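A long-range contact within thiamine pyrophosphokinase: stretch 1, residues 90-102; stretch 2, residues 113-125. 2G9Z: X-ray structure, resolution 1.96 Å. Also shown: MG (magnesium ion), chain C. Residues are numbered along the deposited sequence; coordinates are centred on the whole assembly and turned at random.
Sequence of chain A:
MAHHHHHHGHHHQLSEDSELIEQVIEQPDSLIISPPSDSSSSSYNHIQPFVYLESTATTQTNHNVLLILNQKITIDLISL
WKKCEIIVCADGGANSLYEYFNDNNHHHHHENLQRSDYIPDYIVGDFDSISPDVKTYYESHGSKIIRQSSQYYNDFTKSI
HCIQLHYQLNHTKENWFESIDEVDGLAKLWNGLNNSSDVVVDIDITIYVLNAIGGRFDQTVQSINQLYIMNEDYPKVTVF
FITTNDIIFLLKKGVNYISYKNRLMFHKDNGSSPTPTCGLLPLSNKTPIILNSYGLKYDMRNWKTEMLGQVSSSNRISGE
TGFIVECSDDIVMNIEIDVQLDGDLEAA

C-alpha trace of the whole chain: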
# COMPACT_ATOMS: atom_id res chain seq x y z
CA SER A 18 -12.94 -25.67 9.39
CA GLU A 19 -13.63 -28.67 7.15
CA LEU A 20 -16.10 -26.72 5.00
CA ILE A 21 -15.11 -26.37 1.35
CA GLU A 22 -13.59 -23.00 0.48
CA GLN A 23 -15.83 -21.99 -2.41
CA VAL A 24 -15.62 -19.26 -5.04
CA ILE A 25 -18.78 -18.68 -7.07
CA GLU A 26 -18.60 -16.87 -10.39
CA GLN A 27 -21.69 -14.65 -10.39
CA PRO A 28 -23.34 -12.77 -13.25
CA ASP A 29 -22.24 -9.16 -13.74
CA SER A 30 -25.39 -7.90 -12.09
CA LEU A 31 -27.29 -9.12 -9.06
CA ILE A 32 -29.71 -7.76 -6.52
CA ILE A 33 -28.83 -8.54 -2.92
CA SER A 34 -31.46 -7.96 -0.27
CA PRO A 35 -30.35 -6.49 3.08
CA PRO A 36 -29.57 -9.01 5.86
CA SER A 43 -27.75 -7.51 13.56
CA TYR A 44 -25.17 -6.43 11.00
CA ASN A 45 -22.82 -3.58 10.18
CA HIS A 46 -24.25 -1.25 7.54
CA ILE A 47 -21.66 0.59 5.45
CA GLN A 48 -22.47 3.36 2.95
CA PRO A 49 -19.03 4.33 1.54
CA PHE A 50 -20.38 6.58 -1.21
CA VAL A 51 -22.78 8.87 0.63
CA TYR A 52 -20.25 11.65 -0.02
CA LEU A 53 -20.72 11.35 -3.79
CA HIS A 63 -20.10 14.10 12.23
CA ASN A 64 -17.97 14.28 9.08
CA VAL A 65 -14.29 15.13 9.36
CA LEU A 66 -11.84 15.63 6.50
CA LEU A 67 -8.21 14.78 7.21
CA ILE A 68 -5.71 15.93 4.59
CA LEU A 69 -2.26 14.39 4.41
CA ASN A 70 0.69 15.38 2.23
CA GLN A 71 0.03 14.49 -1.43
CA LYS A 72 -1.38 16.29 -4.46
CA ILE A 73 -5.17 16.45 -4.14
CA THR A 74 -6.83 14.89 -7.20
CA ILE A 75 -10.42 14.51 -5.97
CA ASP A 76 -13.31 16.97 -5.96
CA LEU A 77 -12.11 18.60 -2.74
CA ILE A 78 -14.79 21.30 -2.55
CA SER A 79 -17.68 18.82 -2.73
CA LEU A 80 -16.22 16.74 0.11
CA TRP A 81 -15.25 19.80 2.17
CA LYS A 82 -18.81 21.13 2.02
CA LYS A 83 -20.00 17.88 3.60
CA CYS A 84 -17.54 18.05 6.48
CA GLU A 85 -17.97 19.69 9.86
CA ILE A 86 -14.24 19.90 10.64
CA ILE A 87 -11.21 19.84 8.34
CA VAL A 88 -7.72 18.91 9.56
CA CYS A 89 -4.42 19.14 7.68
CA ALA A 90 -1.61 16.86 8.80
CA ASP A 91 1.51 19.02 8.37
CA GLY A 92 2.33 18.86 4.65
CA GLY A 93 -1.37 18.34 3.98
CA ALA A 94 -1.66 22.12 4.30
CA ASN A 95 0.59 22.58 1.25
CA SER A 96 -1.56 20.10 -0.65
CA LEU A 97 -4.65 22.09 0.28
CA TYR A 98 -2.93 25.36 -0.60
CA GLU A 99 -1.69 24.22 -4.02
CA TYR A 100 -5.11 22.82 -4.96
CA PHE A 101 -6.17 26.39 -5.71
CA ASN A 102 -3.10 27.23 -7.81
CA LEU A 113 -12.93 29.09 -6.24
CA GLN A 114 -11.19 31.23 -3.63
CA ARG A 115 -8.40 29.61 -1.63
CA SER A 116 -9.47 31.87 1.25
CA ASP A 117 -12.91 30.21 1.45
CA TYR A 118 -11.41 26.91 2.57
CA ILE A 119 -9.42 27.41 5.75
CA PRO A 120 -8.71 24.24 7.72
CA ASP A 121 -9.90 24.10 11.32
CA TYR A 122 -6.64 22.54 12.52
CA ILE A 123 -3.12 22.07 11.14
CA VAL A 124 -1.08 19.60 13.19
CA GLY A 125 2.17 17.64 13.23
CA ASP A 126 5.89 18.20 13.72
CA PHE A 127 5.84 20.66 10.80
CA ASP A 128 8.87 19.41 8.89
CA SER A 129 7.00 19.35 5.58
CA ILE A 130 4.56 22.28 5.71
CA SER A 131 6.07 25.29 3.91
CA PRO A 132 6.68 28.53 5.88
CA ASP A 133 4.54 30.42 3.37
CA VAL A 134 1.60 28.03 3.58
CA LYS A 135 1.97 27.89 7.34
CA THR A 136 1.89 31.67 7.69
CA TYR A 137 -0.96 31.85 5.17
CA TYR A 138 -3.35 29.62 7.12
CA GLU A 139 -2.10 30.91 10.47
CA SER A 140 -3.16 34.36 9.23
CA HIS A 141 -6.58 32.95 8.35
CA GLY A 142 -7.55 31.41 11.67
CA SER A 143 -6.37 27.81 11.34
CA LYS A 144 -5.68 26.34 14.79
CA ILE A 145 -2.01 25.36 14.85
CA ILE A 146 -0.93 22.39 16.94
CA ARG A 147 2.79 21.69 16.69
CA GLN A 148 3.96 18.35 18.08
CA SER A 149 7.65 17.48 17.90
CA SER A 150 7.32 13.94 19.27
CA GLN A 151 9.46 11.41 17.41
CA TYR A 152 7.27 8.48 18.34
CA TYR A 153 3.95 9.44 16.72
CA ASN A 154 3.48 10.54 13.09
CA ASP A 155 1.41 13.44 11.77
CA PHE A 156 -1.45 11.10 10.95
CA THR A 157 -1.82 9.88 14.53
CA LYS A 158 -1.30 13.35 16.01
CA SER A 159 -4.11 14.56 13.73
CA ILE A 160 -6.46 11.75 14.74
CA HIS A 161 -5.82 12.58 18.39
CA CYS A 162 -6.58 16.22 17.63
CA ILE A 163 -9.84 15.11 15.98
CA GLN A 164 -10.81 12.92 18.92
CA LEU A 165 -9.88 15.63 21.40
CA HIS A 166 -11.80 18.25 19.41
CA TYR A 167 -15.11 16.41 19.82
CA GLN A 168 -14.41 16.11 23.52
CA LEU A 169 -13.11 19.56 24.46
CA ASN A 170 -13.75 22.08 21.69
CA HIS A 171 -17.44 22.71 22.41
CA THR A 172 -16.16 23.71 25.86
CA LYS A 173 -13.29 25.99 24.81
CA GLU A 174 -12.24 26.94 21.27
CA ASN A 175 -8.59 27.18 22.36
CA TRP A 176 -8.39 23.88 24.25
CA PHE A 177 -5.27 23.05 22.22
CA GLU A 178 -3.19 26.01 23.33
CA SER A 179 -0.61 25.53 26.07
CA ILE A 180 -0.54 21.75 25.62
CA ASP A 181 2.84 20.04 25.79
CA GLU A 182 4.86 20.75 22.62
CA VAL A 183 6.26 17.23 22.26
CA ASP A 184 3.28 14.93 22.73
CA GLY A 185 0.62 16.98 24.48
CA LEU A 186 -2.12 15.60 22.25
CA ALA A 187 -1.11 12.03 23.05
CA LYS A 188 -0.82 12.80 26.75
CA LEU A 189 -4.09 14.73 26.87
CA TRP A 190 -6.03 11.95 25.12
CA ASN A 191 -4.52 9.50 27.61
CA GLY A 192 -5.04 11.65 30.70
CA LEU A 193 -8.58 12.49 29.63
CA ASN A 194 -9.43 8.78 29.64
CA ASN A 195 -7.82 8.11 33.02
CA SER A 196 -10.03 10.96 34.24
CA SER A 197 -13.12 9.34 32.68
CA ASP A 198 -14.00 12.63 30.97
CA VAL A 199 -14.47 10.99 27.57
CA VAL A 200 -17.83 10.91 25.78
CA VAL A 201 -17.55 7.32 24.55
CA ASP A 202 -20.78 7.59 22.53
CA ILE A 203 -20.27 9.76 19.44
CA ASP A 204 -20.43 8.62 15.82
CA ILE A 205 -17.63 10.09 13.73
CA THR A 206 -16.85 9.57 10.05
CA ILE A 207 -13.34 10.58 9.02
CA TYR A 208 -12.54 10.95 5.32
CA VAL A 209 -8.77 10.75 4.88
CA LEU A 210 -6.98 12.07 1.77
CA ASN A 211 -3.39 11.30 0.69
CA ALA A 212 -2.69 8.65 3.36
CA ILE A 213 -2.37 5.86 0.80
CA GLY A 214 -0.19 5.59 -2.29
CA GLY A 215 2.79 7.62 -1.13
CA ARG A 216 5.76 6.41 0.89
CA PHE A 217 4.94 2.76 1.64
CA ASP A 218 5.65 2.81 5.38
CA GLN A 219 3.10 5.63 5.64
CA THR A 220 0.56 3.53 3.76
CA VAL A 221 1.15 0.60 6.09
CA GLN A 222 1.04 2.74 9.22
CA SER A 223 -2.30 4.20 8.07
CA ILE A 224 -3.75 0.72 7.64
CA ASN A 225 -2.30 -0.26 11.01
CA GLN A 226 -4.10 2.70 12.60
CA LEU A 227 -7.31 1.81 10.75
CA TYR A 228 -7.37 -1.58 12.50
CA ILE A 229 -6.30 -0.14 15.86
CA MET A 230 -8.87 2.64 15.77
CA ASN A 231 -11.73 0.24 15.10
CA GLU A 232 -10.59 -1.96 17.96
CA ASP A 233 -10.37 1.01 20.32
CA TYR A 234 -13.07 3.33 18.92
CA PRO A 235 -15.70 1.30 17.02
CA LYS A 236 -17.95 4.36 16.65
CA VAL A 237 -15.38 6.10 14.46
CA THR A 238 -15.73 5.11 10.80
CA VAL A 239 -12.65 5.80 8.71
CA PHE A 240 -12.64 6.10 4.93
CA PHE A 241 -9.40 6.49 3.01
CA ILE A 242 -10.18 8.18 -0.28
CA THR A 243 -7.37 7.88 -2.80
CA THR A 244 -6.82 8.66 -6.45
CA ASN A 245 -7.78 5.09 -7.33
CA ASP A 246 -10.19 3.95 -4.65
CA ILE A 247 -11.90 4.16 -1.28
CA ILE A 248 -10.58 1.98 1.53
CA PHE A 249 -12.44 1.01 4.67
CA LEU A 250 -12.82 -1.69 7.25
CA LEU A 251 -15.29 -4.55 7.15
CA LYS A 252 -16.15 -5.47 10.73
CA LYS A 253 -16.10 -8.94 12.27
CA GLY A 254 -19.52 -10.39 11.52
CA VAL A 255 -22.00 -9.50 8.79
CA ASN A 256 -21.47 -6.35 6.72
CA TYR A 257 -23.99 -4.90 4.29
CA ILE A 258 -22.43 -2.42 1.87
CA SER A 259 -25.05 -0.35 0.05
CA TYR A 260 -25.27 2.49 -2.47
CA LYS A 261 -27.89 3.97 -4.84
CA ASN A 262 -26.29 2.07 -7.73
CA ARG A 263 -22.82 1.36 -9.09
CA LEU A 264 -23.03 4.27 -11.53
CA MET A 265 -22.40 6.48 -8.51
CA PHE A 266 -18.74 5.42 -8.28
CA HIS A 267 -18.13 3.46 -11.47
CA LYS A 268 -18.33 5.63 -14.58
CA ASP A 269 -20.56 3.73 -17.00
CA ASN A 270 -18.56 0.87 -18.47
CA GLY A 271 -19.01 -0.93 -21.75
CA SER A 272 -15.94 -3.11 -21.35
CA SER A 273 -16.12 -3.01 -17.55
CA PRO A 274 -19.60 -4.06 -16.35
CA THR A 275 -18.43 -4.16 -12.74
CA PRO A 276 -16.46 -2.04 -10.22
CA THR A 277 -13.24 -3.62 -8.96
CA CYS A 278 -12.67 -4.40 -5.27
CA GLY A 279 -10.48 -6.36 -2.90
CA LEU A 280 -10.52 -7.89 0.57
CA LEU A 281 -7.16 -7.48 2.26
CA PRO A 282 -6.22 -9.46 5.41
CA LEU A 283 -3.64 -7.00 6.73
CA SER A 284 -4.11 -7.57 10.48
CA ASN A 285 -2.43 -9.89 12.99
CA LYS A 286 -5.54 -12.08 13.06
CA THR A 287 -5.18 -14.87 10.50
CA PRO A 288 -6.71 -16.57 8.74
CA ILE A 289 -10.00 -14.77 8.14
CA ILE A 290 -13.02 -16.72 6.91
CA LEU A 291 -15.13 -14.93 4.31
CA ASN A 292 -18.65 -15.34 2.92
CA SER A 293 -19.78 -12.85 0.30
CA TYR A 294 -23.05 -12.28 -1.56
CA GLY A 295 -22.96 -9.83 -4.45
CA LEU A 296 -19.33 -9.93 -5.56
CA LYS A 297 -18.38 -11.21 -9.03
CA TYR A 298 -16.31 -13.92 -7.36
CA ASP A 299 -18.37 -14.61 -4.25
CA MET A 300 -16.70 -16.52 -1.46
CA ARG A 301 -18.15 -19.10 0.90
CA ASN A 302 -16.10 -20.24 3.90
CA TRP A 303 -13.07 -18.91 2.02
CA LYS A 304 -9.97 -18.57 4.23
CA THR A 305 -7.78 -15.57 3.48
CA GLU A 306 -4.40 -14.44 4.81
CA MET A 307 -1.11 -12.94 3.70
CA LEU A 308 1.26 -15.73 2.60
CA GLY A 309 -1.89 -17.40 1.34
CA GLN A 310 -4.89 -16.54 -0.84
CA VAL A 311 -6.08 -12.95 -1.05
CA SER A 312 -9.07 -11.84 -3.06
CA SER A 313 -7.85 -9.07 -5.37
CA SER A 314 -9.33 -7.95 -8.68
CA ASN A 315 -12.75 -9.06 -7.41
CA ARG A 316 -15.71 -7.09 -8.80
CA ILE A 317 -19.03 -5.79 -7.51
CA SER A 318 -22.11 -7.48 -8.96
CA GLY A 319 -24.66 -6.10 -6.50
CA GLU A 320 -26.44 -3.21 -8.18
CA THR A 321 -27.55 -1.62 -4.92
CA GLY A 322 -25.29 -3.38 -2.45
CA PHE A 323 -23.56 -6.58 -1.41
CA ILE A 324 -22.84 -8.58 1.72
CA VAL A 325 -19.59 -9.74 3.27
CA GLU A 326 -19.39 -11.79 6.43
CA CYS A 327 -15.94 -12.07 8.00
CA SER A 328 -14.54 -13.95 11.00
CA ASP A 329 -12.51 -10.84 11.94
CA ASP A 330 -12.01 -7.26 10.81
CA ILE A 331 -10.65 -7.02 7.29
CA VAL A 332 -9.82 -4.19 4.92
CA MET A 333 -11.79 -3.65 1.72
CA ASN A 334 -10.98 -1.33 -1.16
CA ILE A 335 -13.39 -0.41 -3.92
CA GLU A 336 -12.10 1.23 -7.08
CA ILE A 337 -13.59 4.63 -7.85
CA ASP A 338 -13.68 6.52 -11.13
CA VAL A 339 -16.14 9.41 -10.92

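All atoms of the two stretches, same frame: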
# COMPACT_ATOMS: atom_id res chain seq x y z
N ALA A 90 -2.73 17.46 8.09
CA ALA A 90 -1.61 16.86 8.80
C ALA A 90 -0.35 17.43 8.16
O ALA A 90 0.03 17.03 7.06
CB ALA A 90 -1.64 15.33 8.66
N ASP A 91 0.28 18.39 8.84
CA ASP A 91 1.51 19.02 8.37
C ASP A 91 1.47 19.35 6.87
O ASP A 91 0.71 20.22 6.45
CB ASP A 91 2.72 18.13 8.67
CG ASP A 91 4.05 18.86 8.52
OD1 ASP A 91 4.07 20.02 8.08
OD2 ASP A 91 5.10 18.27 8.84
N GLY A 92 2.27 18.64 6.09
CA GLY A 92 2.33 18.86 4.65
C GLY A 92 0.98 18.93 3.96
O GLY A 92 0.85 19.51 2.88
N GLY A 93 -0.04 18.31 4.56
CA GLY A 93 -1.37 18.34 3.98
C GLY A 93 -1.85 19.76 3.73
O GLY A 93 -2.72 19.99 2.89
N ALA A 94 -1.29 20.72 4.47
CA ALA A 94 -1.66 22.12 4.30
C ALA A 94 -1.17 22.62 2.94
O ALA A 94 -1.87 23.37 2.26
CB ALA A 94 -1.06 22.97 5.42
N ASN A 95 0.03 22.20 2.55
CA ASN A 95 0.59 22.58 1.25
C ASN A 95 -0.31 22.03 0.16
O ASN A 95 -0.64 22.73 -0.81
CB ASN A 95 1.99 22.00 1.05
CG ASN A 95 2.98 22.46 2.11
OD1 ASN A 95 2.82 23.52 2.71
ND2 ASN A 95 4.02 21.66 2.33
N SER A 96 -0.70 20.77 0.31
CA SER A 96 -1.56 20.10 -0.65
C SER A 96 -2.85 20.88 -0.82
O SER A 96 -3.33 21.08 -1.94
CB SER A 96 -1.86 18.67 -0.17
OG SER A 96 -0.66 17.95 0.08
N LEU A 97 -3.42 21.32 0.30
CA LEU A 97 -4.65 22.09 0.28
C LEU A 97 -4.41 23.43 -0.41
O LEU A 97 -5.20 23.87 -1.24
CB LEU A 97 -5.16 22.34 1.70
CG LEU A 97 -6.37 23.26 1.83
CD1 LEU A 97 -7.55 22.68 1.07
CD2 LEU A 97 -6.72 23.43 3.31
N TYR A 98 -3.31 24.07 -0.04
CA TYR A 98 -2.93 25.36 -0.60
C TYR A 98 -2.79 25.31 -2.12
O TYR A 98 -3.41 26.09 -2.84
CB TYR A 98 -1.61 25.83 0.02
CG TYR A 98 -1.20 27.24 -0.36
CD1 TYR A 98 -1.61 28.34 0.39
CD2 TYR A 98 -0.39 27.47 -1.48
CE1 TYR A 98 -1.23 29.64 0.04
CE2 TYR A 98 -0.01 28.76 -1.84
CZ TYR A 98 -0.43 29.84 -1.08
OH TYR A 98 -0.06 31.11 -1.43
N GLU A 99 -1.97 24.38 -2.60
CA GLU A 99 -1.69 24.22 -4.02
C GLU A 99 -2.89 23.81 -4.87
O GLU A 99 -2.88 24.00 -6.09
CB GLU A 99 -0.56 23.21 -4.22
CG GLU A 99 0.69 23.54 -3.42
CD GLU A 99 1.77 22.48 -3.54
OE1 GLU A 99 1.45 21.28 -3.37
OE2 GLU A 99 2.94 22.84 -3.78
N TYR A 100 -3.91 23.25 -4.24
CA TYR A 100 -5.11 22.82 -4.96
C TYR A 100 -5.75 24.00 -5.69
O TYR A 100 -6.37 23.83 -6.74
CB TYR A 100 -6.13 22.24 -3.98
CG TYR A 100 -7.40 21.74 -4.62
CD1 TYR A 100 -7.43 20.52 -5.30
CD2 TYR A 100 -8.58 22.47 -4.53
CE1 TYR A 100 -8.61 20.04 -5.86
CE2 TYR A 100 -9.77 22.00 -5.09
CZ TYR A 100 -9.77 20.78 -5.76
OH TYR A 100 -10.94 20.30 -6.29
N PHE A 101 -5.59 25.19 -5.13
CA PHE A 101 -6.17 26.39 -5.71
C PHE A 101 -5.28 27.09 -6.73
O PHE A 101 -5.72 28.03 -7.41
CB PHE A 101 -6.56 27.36 -4.58
CG PHE A 101 -7.63 26.81 -3.68
CD1 PHE A 101 -8.97 26.97 -3.99
CD2 PHE A 101 -7.29 26.10 -2.53
CE1 PHE A 101 -9.97 26.42 -3.18
CE2 PHE A 101 -8.28 25.54 -1.71
CZ PHE A 101 -9.61 25.70 -2.04
N ASN A 102 -4.03 26.64 -6.85
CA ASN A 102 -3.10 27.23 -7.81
C ASN A 102 -3.72 27.28 -9.20
O ASN A 102 -4.25 26.28 -9.69
CB ASN A 102 -1.80 26.43 -7.86
CG ASN A 102 -0.93 26.64 -6.65
OD1 ASN A 102 0.11 26.00 -6.49
ND2 ASN A 102 -1.33 27.56 -5.78
N LEU A 113 -13.19 29.43 -7.64
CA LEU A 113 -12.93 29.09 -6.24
C LEU A 113 -11.89 30.02 -5.62
O LEU A 113 -10.93 30.41 -6.27
CB LEU A 113 -12.43 27.65 -6.12
CG LEU A 113 -13.36 26.50 -6.50
CD1 LEU A 113 -12.61 25.19 -6.34
CD2 LEU A 113 -14.61 26.52 -5.62
N GLN A 114 -12.11 30.37 -4.36
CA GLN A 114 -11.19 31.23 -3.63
C GLN A 114 -10.49 30.39 -2.58
O GLN A 114 -11.14 29.76 -1.75
CB GLN A 114 -11.95 32.37 -2.95
CG GLN A 114 -12.77 33.23 -3.89
CD GLN A 114 -11.92 33.86 -4.98
OE1 GLN A 114 -10.98 34.61 -4.69
NE2 GLN A 114 -12.25 33.57 -6.23
N ARG A 115 -9.16 30.37 -2.61
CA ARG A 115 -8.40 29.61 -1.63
C ARG A 115 -8.79 30.04 -0.21
O ARG A 115 -8.84 29.22 0.70
CB ARG A 115 -6.90 29.83 -1.84
CG ARG A 115 -6.03 29.29 -0.71
CD ARG A 115 -4.56 29.59 -0.94
NE ARG A 115 -4.01 28.82 -2.04
CZ ARG A 115 -3.50 29.35 -3.15
NH1 ARG A 115 -3.47 30.66 -3.32
NH2 ARG A 115 -3.03 28.56 -4.10
N SER A 116 -9.09 31.32 -0.05
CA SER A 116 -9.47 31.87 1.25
C SER A 116 -10.80 31.36 1.81
O SER A 116 -11.09 31.56 2.98
CB SER A 116 -9.48 33.40 1.19
OG SER A 116 -10.33 33.86 0.16
N ASP A 117 -11.62 30.72 0.98
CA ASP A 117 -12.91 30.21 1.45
C ASP A 117 -12.80 28.82 2.07
O ASP A 117 -13.78 28.28 2.59
CB ASP A 117 -13.93 30.16 0.32
CG ASP A 117 -14.34 31.53 -0.16
OD1 ASP A 117 -14.59 32.41 0.69
OD2 ASP A 117 -14.42 31.74 -1.39
N TYR A 118 -11.60 28.25 2.03
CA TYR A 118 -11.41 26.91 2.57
C TYR A 118 -10.22 26.87 3.52
O TYR A 118 -9.14 26.40 3.17
CB TYR A 118 -11.22 25.94 1.41
CG TYR A 118 -12.40 25.98 0.46
CD1 TYR A 118 -13.53 25.20 0.69
CD2 TYR A 118 -12.41 26.85 -0.63
CE1 TYR A 118 -14.65 25.29 -0.14
CE2 TYR A 118 -13.52 26.95 -1.47
CZ TYR A 118 -14.64 26.17 -1.21
OH TYR A 118 -15.74 26.26 -2.03
N ILE A 119 -10.45 27.38 4.73
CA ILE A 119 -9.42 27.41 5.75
C ILE A 119 -9.62 26.22 6.66
O ILE A 119 -10.72 26.00 7.18
CB ILE A 119 -9.51 28.70 6.60
CG1 ILE A 119 -9.57 29.94 5.69
CG2 ILE A 119 -8.32 28.78 7.54
CD1 ILE A 119 -8.38 30.08 4.75
N PRO A 120 -8.57 25.41 6.86
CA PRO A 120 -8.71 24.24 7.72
C PRO A 120 -8.88 24.62 9.19
O PRO A 120 -8.30 25.61 9.65
CB PRO A 120 -7.42 23.48 7.46
CG PRO A 120 -6.43 24.58 7.25
CD PRO A 120 -7.19 25.55 6.37
N ASP A 121 -9.67 23.84 9.91
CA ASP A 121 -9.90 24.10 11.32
C ASP A 121 -8.62 23.91 12.13
O ASP A 121 -8.31 24.71 13.00
CB ASP A 121 -10.99 23.16 11.84
CG ASP A 121 -12.35 23.48 11.26
OD1 ASP A 121 -13.05 24.32 11.85
OD2 ASP A 121 -12.70 22.90 10.21
N TYR A 122 -7.88 22.84 11.82
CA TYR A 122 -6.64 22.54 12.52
C TYR A 122 -5.53 22.13 11.55
O TYR A 122 -5.79 21.52 10.52
CB TYR A 122 -6.84 21.38 13.50
CG TYR A 122 -7.85 21.58 14.60
CD1 TYR A 122 -7.47 22.09 15.85
CD2 TYR A 122 -9.19 21.22 14.42
CE1 TYR A 122 -8.40 22.22 16.89
CE2 TYR A 122 -10.12 21.36 15.44
CZ TYR A 122 -9.72 21.86 16.67
OH TYR A 122 -10.64 21.98 17.68
N ILE A 123 -4.30 22.46 11.91
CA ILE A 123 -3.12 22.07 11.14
C ILE A 123 -2.21 21.51 12.22
O ILE A 123 -1.79 22.25 13.11
CB ILE A 123 -2.43 23.27 10.47
CG1 ILE A 123 -3.34 23.86 9.38
CG2 ILE A 123 -1.10 22.82 9.87
CD1 ILE A 123 -2.75 25.06 8.68
N VAL A 124 -1.92 20.21 12.17
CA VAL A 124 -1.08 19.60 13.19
C VAL A 124 0.06 18.71 12.70
O VAL A 124 0.05 18.26 11.55
CB VAL A 124 -1.96 18.80 14.21
CG1 VAL A 124 -3.44 18.97 13.88
CG2 VAL A 124 -1.58 17.33 14.23
N GLY A 125 1.03 18.48 13.57
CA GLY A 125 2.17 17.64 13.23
C GLY A 125 3.47 18.25 13.72
O GLY A 125 3.46 19.23 14.46
MG MG C . 5.69 16.08 9.44
O HOH W 1 5.62 15.21 7.24

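Contact between residues 90-102 and 113-125 of thiamine pyrophosphokinase, which together bury 670 Å². The fit is densest where the helix that includes residues 93-100 runs out into Phe101, and there Arg115 is the principal bump. Its CA-to-CB bond points sideways, but the extended start of the side chain (chi1 and chi2 both t) carries the guanidinium into a slot between two aromatic residues. Tyr98 forms one wall: the guanidinium lies flat on its ring, with planes at 12° and Arg115 CZ 3.7 Å from the ring centroid and almost on the ring normal, a cation-pi stack. Phe101 CB covers the opposite face of the guanidinium. The floor of the slot is polar. The carbonyl Tyr98 O accepts two hydrogen bonds, from Arg115 NH2 at 2.8 Å and from Arg115 NE at 2.9 Å, so one oxygen fixes the group in its plane while the walls hold its faces. At the guanidinium edge, Asn102 ND2 comes within 2.6 Å of Arg115 NH2; both are donors as modelled, and the pair is no hydrogen bond.

Phe101 is in turn the bump of the helical side, pointing toward the second stretch and seated in a hollow made by Leu113, Gln114, Arg115 and Tyr118. Arg115 CA sits over one face of its ring, 3.6 Å from the centroid, in a CH-pi contact. Leu113 CB meets the ring edge, 4.0 Å from Phe101 CE1. Phe101 CZ reaches to 3.3 Å from Tyr118 CD2; these two rings are near parallel, at 21°, but slid apart, with centroids 5.5 Å apart and little overlap. The 3-10 segment 115-117 turns the chain between Arg115 and Tyr118, so both can border the same ring.

One turn back along the helix, Leu97 points toward the second stretch, and its CD2 rests 3.8 Å from Pro120 CD and equally 3.8 Å from Tyr118 O. A further turn back, Ala94 points toward the second stretch, and Ile123, its chi2 t, brings CD1 to 4.2 Å from Ala94 CB, a loose apolar contact.

Beyond the helix the contact becomes backbone pairing. Ala90 and Val124 form a parallel bridge, their side chains on the same sheet face, and Asp91 N donates to Val124 O at 2.7 Å. Gly125 fits closely beside Asp91: an ideal CB would lie 3.2 Å from Asp91 CB, and its backbone angles alone already call for glycine. Asp91 OD2 binds the magnesium ion MG at 2.3 Å, with water 1 and ligands from elsewhere in the structure.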